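Local coordinates for ADP-ribose pyrophosphatase MutT (Rickettsia felis, PDB 4KYX), which probably hydrolyses nucleoside diphosphate derivatives as a magnesium-dependent Nudix pyrophosphatase, with 8-oxo-dGTP a possible substrate, at residues L106-P111 with E115-F120; H48-E53 with A59-L64; T54-A59 with E72-I77. All blocks are in the same frame, centred on the assembly; numbering follows the deposited sequence. Where two conformers were deposited one is given.

Contact 1: residues L106-P111 with E115-F120; sequences LQNLEP and ENWQWF
Leu106 and Asn108 lie in the loop that leads into strand 116-120 of the Nudix fold, and they pack back onto Trp117 and Trp119 of that strand. Strand 116-120 is an outer strand of a three-stranded antiparallel sheet. Its backbone pairs with strand 28-34 through Asn116 with Lys32 and Gln118 with Leu30. The loop turns round and meets the indole side chains.

Asn108 carries the polar half. Its CG stands anti to the backbone N (chi1 -172°), which turns the amide to the indole edge of Trp117. The amide and ring planes are nearly perpendicular, 85° apart. Asn108 OD1 lies near the ring plane and takes a weak, bent hydrogen bond from Trp117 NE1, 3.4 Å away at an N-H...O angle of 134°. A water bridges the same two groups. It donates to Asn108 OD1 at 2.9 Å and accepts from Trp117 NE1 at 3.0 Å. The same water accepts from Glu110 N, which also bonds weakly to Asn108 OD1. The oxygen thus draws on three donors, two of them weak. The amide nitrogen, Asn108 ND2, bonds to Val114 O just before the strand. Together these bonds fix which way round the amide sits.

Leu106 carries the apolar half. Its two methyls divide between the two tryptophans. Leu106 CD1 is 4.3 Å from Trp117 CB. The Leu106 and Trp119 side chains run past each other in opposite directions, and the approach to the indole is oblique. Thr67 of helix 55-67 touches both Leu106 and Trp117, so the contact also meets the end of that helix. The closest point between Leu106 and Trp119 is CD2 to NE1, at 3.8 Å.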
loop_
_atom_site.group_PDB
_atom_site.type_symbol
_atom_site.label_atom_id
_atom_site.label_comp_id
_atom_site.label_asym_id
_atom_site.label_seq_id
_atom_site.Cartn_x
_atom_site.Cartn_y
_atom_site.Cartn_z
ATOM N N LEU A 106 4.805 22.569 17.654
ATOM C CA LEU A 106 4.506 21.206 18.044
ATOM C C LEU A 106 3.696 21.182 19.324
ATOM O O LEU A 106 4.081 21.831 20.323
ATOM C CB LEU A 106 5.805 20.458 18.264
ATOM C CG LEU A 106 5.728 19.034 18.888
ATOM C CD1 LEU A 106 4.961 18.113 17.907
ATOM C CD2 LEU A 106 7.124 18.519 19.167
ATOM N N GLN A 107 2.551 20.497 19.282
ATOM C CA GLN A 107 1.742 20.264 20.484
ATOM C C GLN A 107 1.263 18.841 20.462
ATOM O O GLN A 107 0.962 18.302 19.385
ATOM C CB GLN A 107 0.532 21.197 20.544
ATOM C CG GLN A 107 0.934 22.628 20.694
ATOM C CD GLN A 107 -0.253 23.569 20.801
ATOM O OE1 GLN A 107 -1.390 23.149 20.942
ATOM N NE2 GLN A 107 0.022 24.864 20.760
ATOM N N ASN A 108 1.166 18.234 21.641
ATOM C CA ASN A 108 0.567 16.898 21.730
ATOM C C ASN A 108 -0.957 17.017 21.792
ATOM O O ASN A 108 -1.553 17.209 22.891
ATOM C CB ASN A 108 1.060 16.197 22.990
ATOM C CG ASN A 108 0.653 14.756 23.062
ATOM O OD1 ASN A 108 -0.066 14.259 22.199
ATOM N ND2 ASN A 108 1.150 14.046 24.074
ATOM N N LEU A 109 -1.594 16.902 20.635
ATOM C CA LEU A 109 -3.007 17.053 20.563
ATOM C C LEU A 109 -3.828 15.827 20.881
ATOM O O LEU A 109 -5.037 15.940 20.974
ATOM C CB LEU A 109 -3.390 17.611 19.167
ATOM C CG LEU A 109 -2.759 18.981 18.921
ATOM C CD1 LEU A 109 -3.141 19.516 17.539
ATOM C CD2 LEU A 109 -3.139 19.974 20.013
ATOM N N GLU A 110 -3.203 14.663 21.032
ATOM C CA GLU A 110 -3.910 13.428 21.435
ATOM C C GLU A 110 -3.185 12.805 22.628
ATOM O O GLU A 110 -2.594 11.713 22.537
ATOM C CB GLU A 110 -4.015 12.464 20.267
ATOM C CG GLU A 110 -4.773 13.076 19.083
ATOM C CD GLU A 110 -5.163 12.079 18.004
ATOM O OE1 GLU A 110 -4.402 11.121 17.729
ATOM O OE2 GLU A 110 -6.247 12.267 17.425
ATOM N N PRO A 111 -3.222 13.514 23.764
ATOM C CA PRO A 111 -2.412 13.050 24.899
ATOM C C PRO A 111 -2.882 11.765 25.564
ATOM O O PRO A 111 -2.137 11.177 26.340
ATOM C CB PRO A 111 -2.479 14.206 25.907
ATOM C CG PRO A 111 -3.507 15.161 25.413
ATOM C CD PRO A 111 -4.063 14.678 24.110
ATOM N N GLU A 115 1.995 9.589 24.830
ATOM C CA GLU A 115 2.533 10.204 26.055
ATOM C C GLU A 115 3.212 11.538 25.762
ATOM O O GLU A 115 2.928 12.581 26.398
ATOM C CB GLU A 115 3.490 9.207 26.718
ATOM C CG GLU A 115 4.003 9.656 28.091
ATOM C CD GLU A 115 2.905 9.851 29.126
ATOM O OE1 GLU A 115 2.081 8.916 29.264
ATOM O OE2 GLU A 115 2.902 10.899 29.859
ATOM N N ASN A 116 4.144 11.509 24.813
ATOM C CA ASN A 116 4.830 12.679 24.356
ATOM C C ASN A 116 5.454 12.441 22.986
ATOM O O ASN A 116 5.697 11.328 22.612
ATOM C CB ASN A 116 5.882 13.085 25.372
ATOM C CG ASN A 116 7.090 12.212 25.325
ATOM O OD1 ASN A 116 7.104 11.067 25.830
ATOM N ND2 ASN A 116 8.144 12.737 24.695
ATOM N N TRP A 117 5.640 13.523 22.241
ATOM C CA TRP A 117 6.357 13.514 20.976
ATOM C C TRP A 117 7.774 14.006 21.247
ATOM O O TRP A 117 7.982 14.764 22.215
ATOM C CB TRP A 117 5.660 14.448 20.001
ATOM C CG TRP A 117 4.266 13.962 19.602
ATOM C CD1 TRP A 117 3.102 14.299 20.198
ATOM C CD2 TRP A 117 3.923 13.062 18.553
ATOM N NE1 TRP A 117 2.071 13.664 19.620
ATOM C CE2 TRP A 117 2.533 12.931 18.569
ATOM C CE3 TRP A 117 4.664 12.311 17.641
ATOM C CZ2 TRP A 117 1.865 12.091 17.717
ATOM C CZ3 TRP A 117 3.997 11.543 16.738
ATOM C CH2 TRP A 117 2.614 11.421 16.790
ATOM N N GLN A 118 8.733 13.567 20.437
ATOM C CA GLN A 118 10.094 14.099 20.472
ATOM C C GLN A 118 10.803 13.894 19.124
ATOM O O GLN A 118 10.409 13.048 18.322
ATOM C CB GLN A 118 10.862 13.447 21.631
ATOM C CG GLN A 118 12.329 13.811 21.777
ATOM C CD GLN A 118 12.554 15.300 21.988
ATOM O OE1 GLN A 118 12.253 16.128 21.103
ATOM N NE2 GLN A 118 13.108 15.646 23.124
ATOM N N TRP A 119 11.776 14.758 18.853
ATOM C CA TRP A 119 12.628 14.695 17.650
ATOM C C TRP A 119 13.811 13.762 17.908
ATOM O O TRP A 119 14.439 13.842 18.982
ATOM C CB TRP A 119 13.104 16.096 17.313
ATOM C CG TRP A 119 11.961 17.044 17.038
ATOM C CD1 TRP A 119 11.475 17.992 17.872
ATOM C CD2 TRP A 119 11.156 17.114 15.831
ATOM N NE1 TRP A 119 10.428 18.674 17.264
ATOM C CE2 TRP A 119 10.229 18.168 16.007
ATOM C CE3 TRP A 119 11.197 16.466 14.614
ATOM C CZ2 TRP A 119 9.298 18.509 15.040
ATOM C CZ3 TRP A 119 10.281 16.793 13.669
ATOM C CH2 TRP A 119 9.349 17.806 13.867
ATOM N N PHE A 120 14.136 12.918 16.953
ATOM C CA PHE A 120 15.238 11.947 17.050
ATOM C C PHE A 120 16.088 11.991 15.807
ATOM O O PHE A 120 15.552 12.017 14.688
ATOM C CB PHE A 120 14.706 10.533 17.173
ATOM C CG PHE A 120 13.987 10.274 18.462
ATOM C CD1 PHE A 120 12.634 10.482 18.549
ATOM C CD2 PHE A 120 14.669 9.819 19.576
ATOM C CE1 PHE A 120 11.951 10.226 19.712
ATOM C CE2 PHE A 120 13.991 9.583 20.770
ATOM C CZ PHE A 120 12.630 9.804 20.854
HETATM O O HOH W 1 -0.955 13.381 19.531
HETATM O O HOH W 2 0.243 12.582 27.287
#

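Contact 2: residues H48-E53 with A59-L64; sequences HLEFGE and AIREVL
Arg61 sets out with CG anti to its backbone nitrogen (chi1 176°) and bends at chi3 (64°), which turns the edge of its guanidinium to Glu53 and one face to Glu50. These residues belong to the Nudix box, the loop-helix-loop motif of this family; Glu53, Arg61 and Glu62 match its consensus. Arg61 grips Glu53 side-on. Its NE donates to Glu53 OE1 at 2.8 Å and its NH2 to Glu53 OE2 at 2.9 Å. Both bonds are almost straight and lie in the guanidinium plane; they reach the carboxylate on its syn side, tilted out of its plane. Glu53 OE2 also accepts from Glu50 N at 2.9 Å, on the anti side.

The Glu50 carboxylate stacks over one guanidinium face, the planes 24° apart. Glu50 OE2 is 3.3 Å from Arg61 NH2, with no N-H pointing at it: a charge attraction. Glu62 OE2 adds a long ion pair to Arg61 NH2, at 3.7 Å. The type II turn Glu50-Glu53 brings both acids to one arginine. His90 and Asn81 of the second subunit bond to Gly52 N and Glu53 O, respectively. At the guanidinium edge, a water donates to His48 O at 2.7 Å and accepts weakly from Arg61 NH2.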
loop_
_atom_site.group_PDB
_atom_site.type_symbol
_atom_site.label_atom_id
_atom_site.label_comp_id
_atom_site.label_asym_id
_atom_site.label_seq_id
_atom_site.Cartn_x
_atom_site.Cartn_y
_atom_site.Cartn_z
ATOM N N HIS A 48 -5.461 5.968 10.011
ATOM C CA HIS A 48 -6.157 5.242 8.955
ATOM C C HIS A 48 -6.446 6.129 7.753
ATOM O O HIS A 48 -6.869 7.280 7.908
ATOM C CB HIS A 48 -7.486 4.777 9.493
ATOM C CG HIS A 48 -7.378 3.620 10.410
ATOM N ND1 HIS A 48 -7.937 3.623 11.666
ATOM C CD2 HIS A 48 -6.804 2.402 10.256
ATOM C CE1 HIS A 48 -7.690 2.473 12.268
ATOM N NE2 HIS A 48 -7.007 1.711 11.436
ATOM N N LEU A 49 -6.250 5.598 6.548
ATOM C CA LEU A 49 -6.716 6.288 5.339
ATOM C C LEU A 49 -8.249 6.335 5.378
ATOM O O LEU A 49 -8.898 5.322 5.629
ATOM C CB LEU A 49 -6.252 5.522 4.080
ATOM C CG LEU A 49 -6.610 6.183 2.742
ATOM C CD1 LEU A 49 -5.914 7.519 2.528
ATOM C CD2 LEU A 49 -6.216 5.236 1.645
ATOM N N GLU A 50 -8.830 7.501 5.165
ATOM C CA GLU A 50 -10.270 7.607 5.158
ATOM C C GLU A 50 -10.785 7.531 3.732
ATOM O O GLU A 50 -10.075 7.840 2.761
ATOM C CB GLU A 50 -10.761 8.901 5.806
ATOM C CG GLU A 50 -10.528 8.953 7.303
ATOM C CD GLU A 50 -10.969 10.268 7.942
ATOM O OE1 GLU A 50 -11.611 11.094 7.268
ATOM O OE2 GLU A 50 -10.619 10.476 9.139
ATOM N N PHE A 51 -12.044 7.135 3.608
ATOM C CA PHE A 51 -12.658 7.006 2.284
ATOM C C PHE A 51 -12.546 8.326 1.526
ATOM O O PHE A 51 -12.893 9.369 2.055
ATOM C CB PHE A 51 -14.125 6.623 2.395
ATOM C CG PHE A 51 -14.844 6.571 1.068
ATOM C CD1 PHE A 51 -15.375 7.722 0.470
ATOM C CD2 PHE A 51 -15.009 5.363 0.421
ATOM C CE1 PHE A 51 -16.032 7.633 -0.757
ATOM C CE2 PHE A 51 -15.671 5.284 -0.792
ATOM C CZ PHE A 51 -16.166 6.430 -1.381
ATOM N N GLY A 52 -12.118 8.266 0.271
ATOM C CA GLY A 52 -12.097 9.435 -0.579
ATOM C C GLY A 52 -10.812 10.240 -0.588
ATOM O O GLY A 52 -10.637 11.048 -1.484
ATOM N N GLU A 53 -9.926 9.979 0.349
ATOM C CA GLU A 53 -8.648 10.673 0.486
ATOM C C GLU A 53 -7.524 10.146 -0.388
ATOM O O GLU A 53 -7.399 8.969 -0.631
ATOM C CB GLU A 53 -8.134 10.582 1.920
ATOM C CG GLU A 53 -8.938 11.215 3.004
ATOM C CD GLU A 53 -8.165 11.262 4.291
ATOM O OE1 GLU A 53 -7.830 12.397 4.679
ATOM O OE2 GLU A 53 -7.837 10.195 4.925
ATOM N N ALA A 59 -2.016 12.229 4.955
ATOM C CA ALA A 59 -0.756 12.535 5.648
ATOM C C ALA A 59 -0.778 13.946 6.247
ATOM O O ALA A 59 -0.574 14.131 7.487
ATOM C CB ALA A 59 0.429 12.370 4.723
ATOM N N ILE A 60 -1.097 14.923 5.407
ATOM C CA ILE A 60 -1.239 16.292 5.882
ATOM C C ILE A 60 -2.273 16.454 7.046
ATOM O O ILE A 60 -1.967 17.059 8.077
ATOM C CB ILE A 60 -1.508 17.285 4.726
ATOM C CG1 ILE A 60 -0.319 17.298 3.753
ATOM C CG2 ILE A 60 -1.746 18.685 5.272
ATOM C CD1 ILE A 60 -0.630 17.974 2.432
ATOM N N ARG A 61 -3.465 15.923 6.882
ATOM C CA ARG A 61 -4.529 15.946 7.877
ATOM C C ARG A 61 -4.085 15.289 9.205
ATOM O O ARG A 61 -4.189 15.912 10.311
ATOM C CB ARG A 61 -5.755 15.206 7.350
ATOM C CG ARG A 61 -6.852 15.126 8.372
ATOM C CD ARG A 61 -8.095 14.512 7.812
ATOM N NE ARG A 61 -7.913 13.122 7.415
ATOM C CZ ARG A 61 -7.744 12.091 8.232
ATOM N NH1 ARG A 61 -7.686 12.248 9.553
ATOM N NH2 ARG A 61 -7.619 10.870 7.723
ATOM N N GLU A 62 -3.561 14.082 9.103
ATOM C CA GLU A 62 -3.187 13.302 10.302
ATOM C C GLU A 62 -2.108 14.001 11.107
ATOM O O GLU A 62 -2.215 14.124 12.356
ATOM C CB GLU A 62 -2.776 11.911 9.887
ATOM C CG GLU A 62 -4.013 11.122 9.496
ATOM C CD GLU A 62 -3.756 9.677 9.226
ATOM O OE1 GLU A 62 -2.590 9.243 8.946
ATOM O OE2 GLU A 62 -4.792 8.967 9.171
ATOM N N VAL A 63 -1.085 14.502 10.412
ATOM C CA VAL A 63 -0.003 15.248 11.077
ATOM C C VAL A 63 -0.563 16.477 11.822
ATOM O O VAL A 63 -0.215 16.747 12.998
ATOM C CB VAL A 63 1.139 15.605 10.092
ATOM C CG1 VAL A 63 2.131 16.614 10.700
ATOM C CG2 VAL A 63 1.839 14.334 9.633
ATOM N N LEU A 64 -1.433 17.237 11.149
ATOM C CA LEU A 64 -2.012 18.409 11.793
ATOM C C LEU A 64 -2.844 18.029 13.019
ATOM O O LEU A 64 -2.752 18.694 14.090
ATOM C CB LEU A 64 -2.870 19.242 10.794
ATOM C CG LEU A 64 -3.346 20.637 11.174
ATOM C CD1 LEU A 64 -2.176 21.510 11.543
ATOM C CD2 LEU A 64 -4.153 21.192 9.965
HETATM O O HOH W 3 -7.573 8.597 10.127
#

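Contact 3: residues T54-A59 with E72-I77; sequences TFEECA and ENPQFI
Phe55 against Phe76, and the Pro74 ring against Glu56 CB and Ala59 CB, make the packed side of this contact; the carboxylate end of Glu56 and a water make its looser, polar side. Phe55 CD2 comes to the edge of the Phe76 ring, near its plane, 3.8 Å from Phe76 CE2. Relative to the Phe55 ring the approach is oblique. Phe76 has CG anti to the backbone N (chi1 -168°), which sends its ring toward the helix. Pro74 CG lies 3.9 Å from Glu56 CB and 4.3 Å from Ala59 CB, so the proline ring rests on one turn of the helix.

No direct hydrogen bond joins the two segments; a water does so instead. It donates to Glu56 OE2 at 2.8 Å and to Pro74 O at 2.9 Å, and accepts weakly from Phe76 N. Glu56 OE2 also bonds to Tyr142 OH of the second subunit, and the ring of that same Tyr142 of the second subunit stacks on Phe76.

Thr54 and Glu57 form a capping box at the start of Nudix helix 55-67, beside the start of strand 75-84. Ile94 of strand 89-99 touches both phenylalanines. In strand 14-22, Ile17 touches Phe55 and Ile19 touches Ala59.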
loop_
_atom_site.group_PDB
_atom_site.type_symbol
_atom_site.label_atom_id
_atom_site.label_comp_id
_atom_site.label_asym_id
_atom_site.label_seq_id
_atom_site.Cartn_x
_atom_site.Cartn_y
_atom_site.Cartn_z
ATOM N N THR A 54 -6.674 11.050 -0.811
ATOM C CA THR A 54 -5.384 10.722 -1.319
ATOM C C THR A 54 -4.432 10.469 -0.154
ATOM O O THR A 54 -4.684 10.897 0.984
ATOM C CB THR A 54 -4.826 11.859 -2.224
ATOM O OG1 THR A 54 -4.390 12.915 -1.410
ATOM C CG2 THR A 54 -5.902 12.335 -3.273
ATOM N N PHE A 55 -3.354 9.758 -0.444
ATOM C CA PHE A 55 -2.355 9.442 0.585
ATOM C C PHE A 55 -1.796 10.749 1.093
ATOM O O PHE A 55 -1.578 10.843 2.275
ATOM C CB PHE A 55 -1.191 8.620 0.078
ATOM C CG PHE A 55 -1.580 7.256 -0.505
ATOM C CD1 PHE A 55 -2.728 6.596 -0.094
ATOM C CD2 PHE A 55 -0.787 6.672 -1.488
ATOM C CE1 PHE A 55 -3.074 5.376 -0.664
ATOM C CE2 PHE A 55 -1.110 5.451 -2.036
ATOM C CZ PHE A 55 -2.247 4.806 -1.627
ATOM N N GLU A 56 -1.642 11.742 0.214
ATOM C CA GLU A 56 -1.007 12.994 0.584
ATOM C C GLU A 56 -1.953 13.831 1.437
ATOM O O GLU A 56 -1.493 14.420 2.422
ATOM C CB GLU A 56 -0.542 13.789 -0.637
ATOM C CG GLU A 56 0.588 13.096 -1.414
ATOM C CD GLU A 56 0.053 12.054 -2.421
ATOM O OE1 GLU A 56 -1.191 11.906 -2.685
ATOM O OE2 GLU A 56 0.916 11.331 -2.960
ATOM N N GLU A 57 -3.244 13.840 1.110
ATOM C CA GLU A 57 -4.261 14.547 1.927
ATOM C C GLU A 57 -4.300 13.957 3.351
ATOM O O GLU A 57 -4.373 14.661 4.345
ATOM C CB GLU A 57 -5.664 14.431 1.316
ATOM C CG GLU A 57 -5.904 15.329 0.146
ATOM C CD GLU A 57 -7.133 14.967 -0.704
ATOM O OE1 GLU A 57 -7.722 13.848 -0.575
ATOM O OE2 GLU A 57 -7.494 15.852 -1.529
ATOM N N CYS A 58 -4.262 12.621 3.402
ATOM C CA CYS A 58 -4.389 11.927 4.664
ATOM C C CYS A 58 -3.207 12.275 5.539
ATOM O O CYS A 58 -3.369 12.615 6.714
ATOM C CB CYS A 58 -4.522 10.420 4.389
ATOM S SG CYS A 58 -4.571 9.463 5.931
ATOM N N ALA A 59 -2.016 12.229 4.955
ATOM C CA ALA A 59 -0.756 12.535 5.648
ATOM C C ALA A 59 -0.778 13.946 6.247
ATOM O O ALA A 59 -0.574 14.131 7.487
ATOM C CB ALA A 59 0.429 12.370 4.723
ATOM N N GLU A 72 4.348 19.991 4.259
ATOM C CA GLU A 72 4.114 20.233 2.854
ATOM C C GLU A 72 4.685 19.105 1.979
ATOM O O GLU A 72 5.674 18.471 2.356
ATOM C CB GLU A 72 4.690 21.594 2.417
ATOM C CG GLU A 72 6.204 21.680 2.514
ATOM C CD GLU A 72 6.826 22.964 1.957
ATOM O OE1 GLU A 72 6.111 24.018 1.686
ATOM O OE2 GLU A 72 8.084 22.918 1.835
ATOM N N ASN A 73 4.040 18.901 0.833
ATOM C CA ASN A 73 4.501 18.036 -0.274
ATOM C C ASN A 73 5.064 16.694 0.196
ATOM O O ASN A 73 6.226 16.368 -0.069
ATOM C CB ASN A 73 5.535 18.769 -1.109
ATOM C CG ASN A 73 4.956 19.998 -1.775
ATOM O OD1 ASN A 73 5.532 21.061 -1.711
ATOM N ND2 ASN A 73 3.800 19.847 -2.389
ATOM N N PRO A 74 4.228 15.937 0.907
ATOM C CA PRO A 74 4.712 14.649 1.419
ATOM C C PRO A 74 5.068 13.747 0.252
ATOM O O PRO A 74 4.347 13.739 -0.793
ATOM C CB PRO A 74 3.530 14.109 2.207
ATOM C CG PRO A 74 2.353 14.843 1.707
ATOM C CD PRO A 74 2.813 16.164 1.235
ATOM N N GLN A 75 6.172 13.029 0.423
ATOM C CA GLN A 75 6.759 12.155 -0.555
ATOM C C GLN A 75 6.591 10.691 -0.187
ATOM O O GLN A 75 6.883 10.266 0.910
ATOM C CB GLN A 75 8.246 12.443 -0.754
ATOM C CG GLN A 75 8.563 13.841 -1.237
ATOM C CD GLN A 75 7.935 14.160 -2.590
ATOM O OE1 GLN A 75 8.164 13.454 -3.604
ATOM N NE2 GLN A 75 7.114 15.223 -2.628
ATOM N N PHE A 76 6.124 9.907 -1.130
ATOM C CA PHE A 76 5.900 8.452 -0.908
ATOM C C PHE A 76 7.227 7.748 -0.706
ATOM O O PHE A 76 8.155 7.925 -1.498
ATOM C CB PHE A 76 5.129 7.947 -2.121
ATOM C CG PHE A 76 4.568 6.586 -1.991
ATOM C CD1 PHE A 76 5.363 5.482 -2.182
ATOM C CD2 PHE A 76 3.240 6.409 -1.772
ATOM C CE1 PHE A 76 4.833 4.193 -2.106
ATOM C CE2 PHE A 76 2.700 5.151 -1.703
ATOM C CZ PHE A 76 3.496 4.037 -1.850
ATOM N N ILE A 77 7.393 6.987 0.376
ATOM C CA ILE A 77 8.666 6.333 0.720
ATOM C C ILE A 77 8.601 4.799 0.650
ATOM O O ILE A 77 9.539 4.154 0.234
ATOM C CB ILE A 77 9.124 6.687 2.161
ATOM C CG1 ILE A 77 9.466 8.179 2.305
ATOM C CG2 ILE A 77 10.310 5.826 2.611
ATOM C CD1 ILE A 77 10.592 8.696 1.428
HETATM O O HOH W 4 3.648 11.571 -2.586
#

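How the contacts relate
From the N terminus, the chain leaves strand 45-48 through loop 48-53 and enters helix 55-67. Contact 2 closes this loop onto the second turn of the helix. Contact 3 opens at 54-59, before contact 2 has closed, so the two cross. They share Ala59, and their centres are about 9 Å apart. Contact 3 closes after the helix, at 72-77, and ties its start to strand 75-84. Both reach the second subunit. Contact 1 follows in series and closes a short loop on strand 116-120 of the three-stranded sheet. It meets contact 2 where Leu109 CD1 packs on Leu64 O, 3.6 Å apart, but does not touch contact 3.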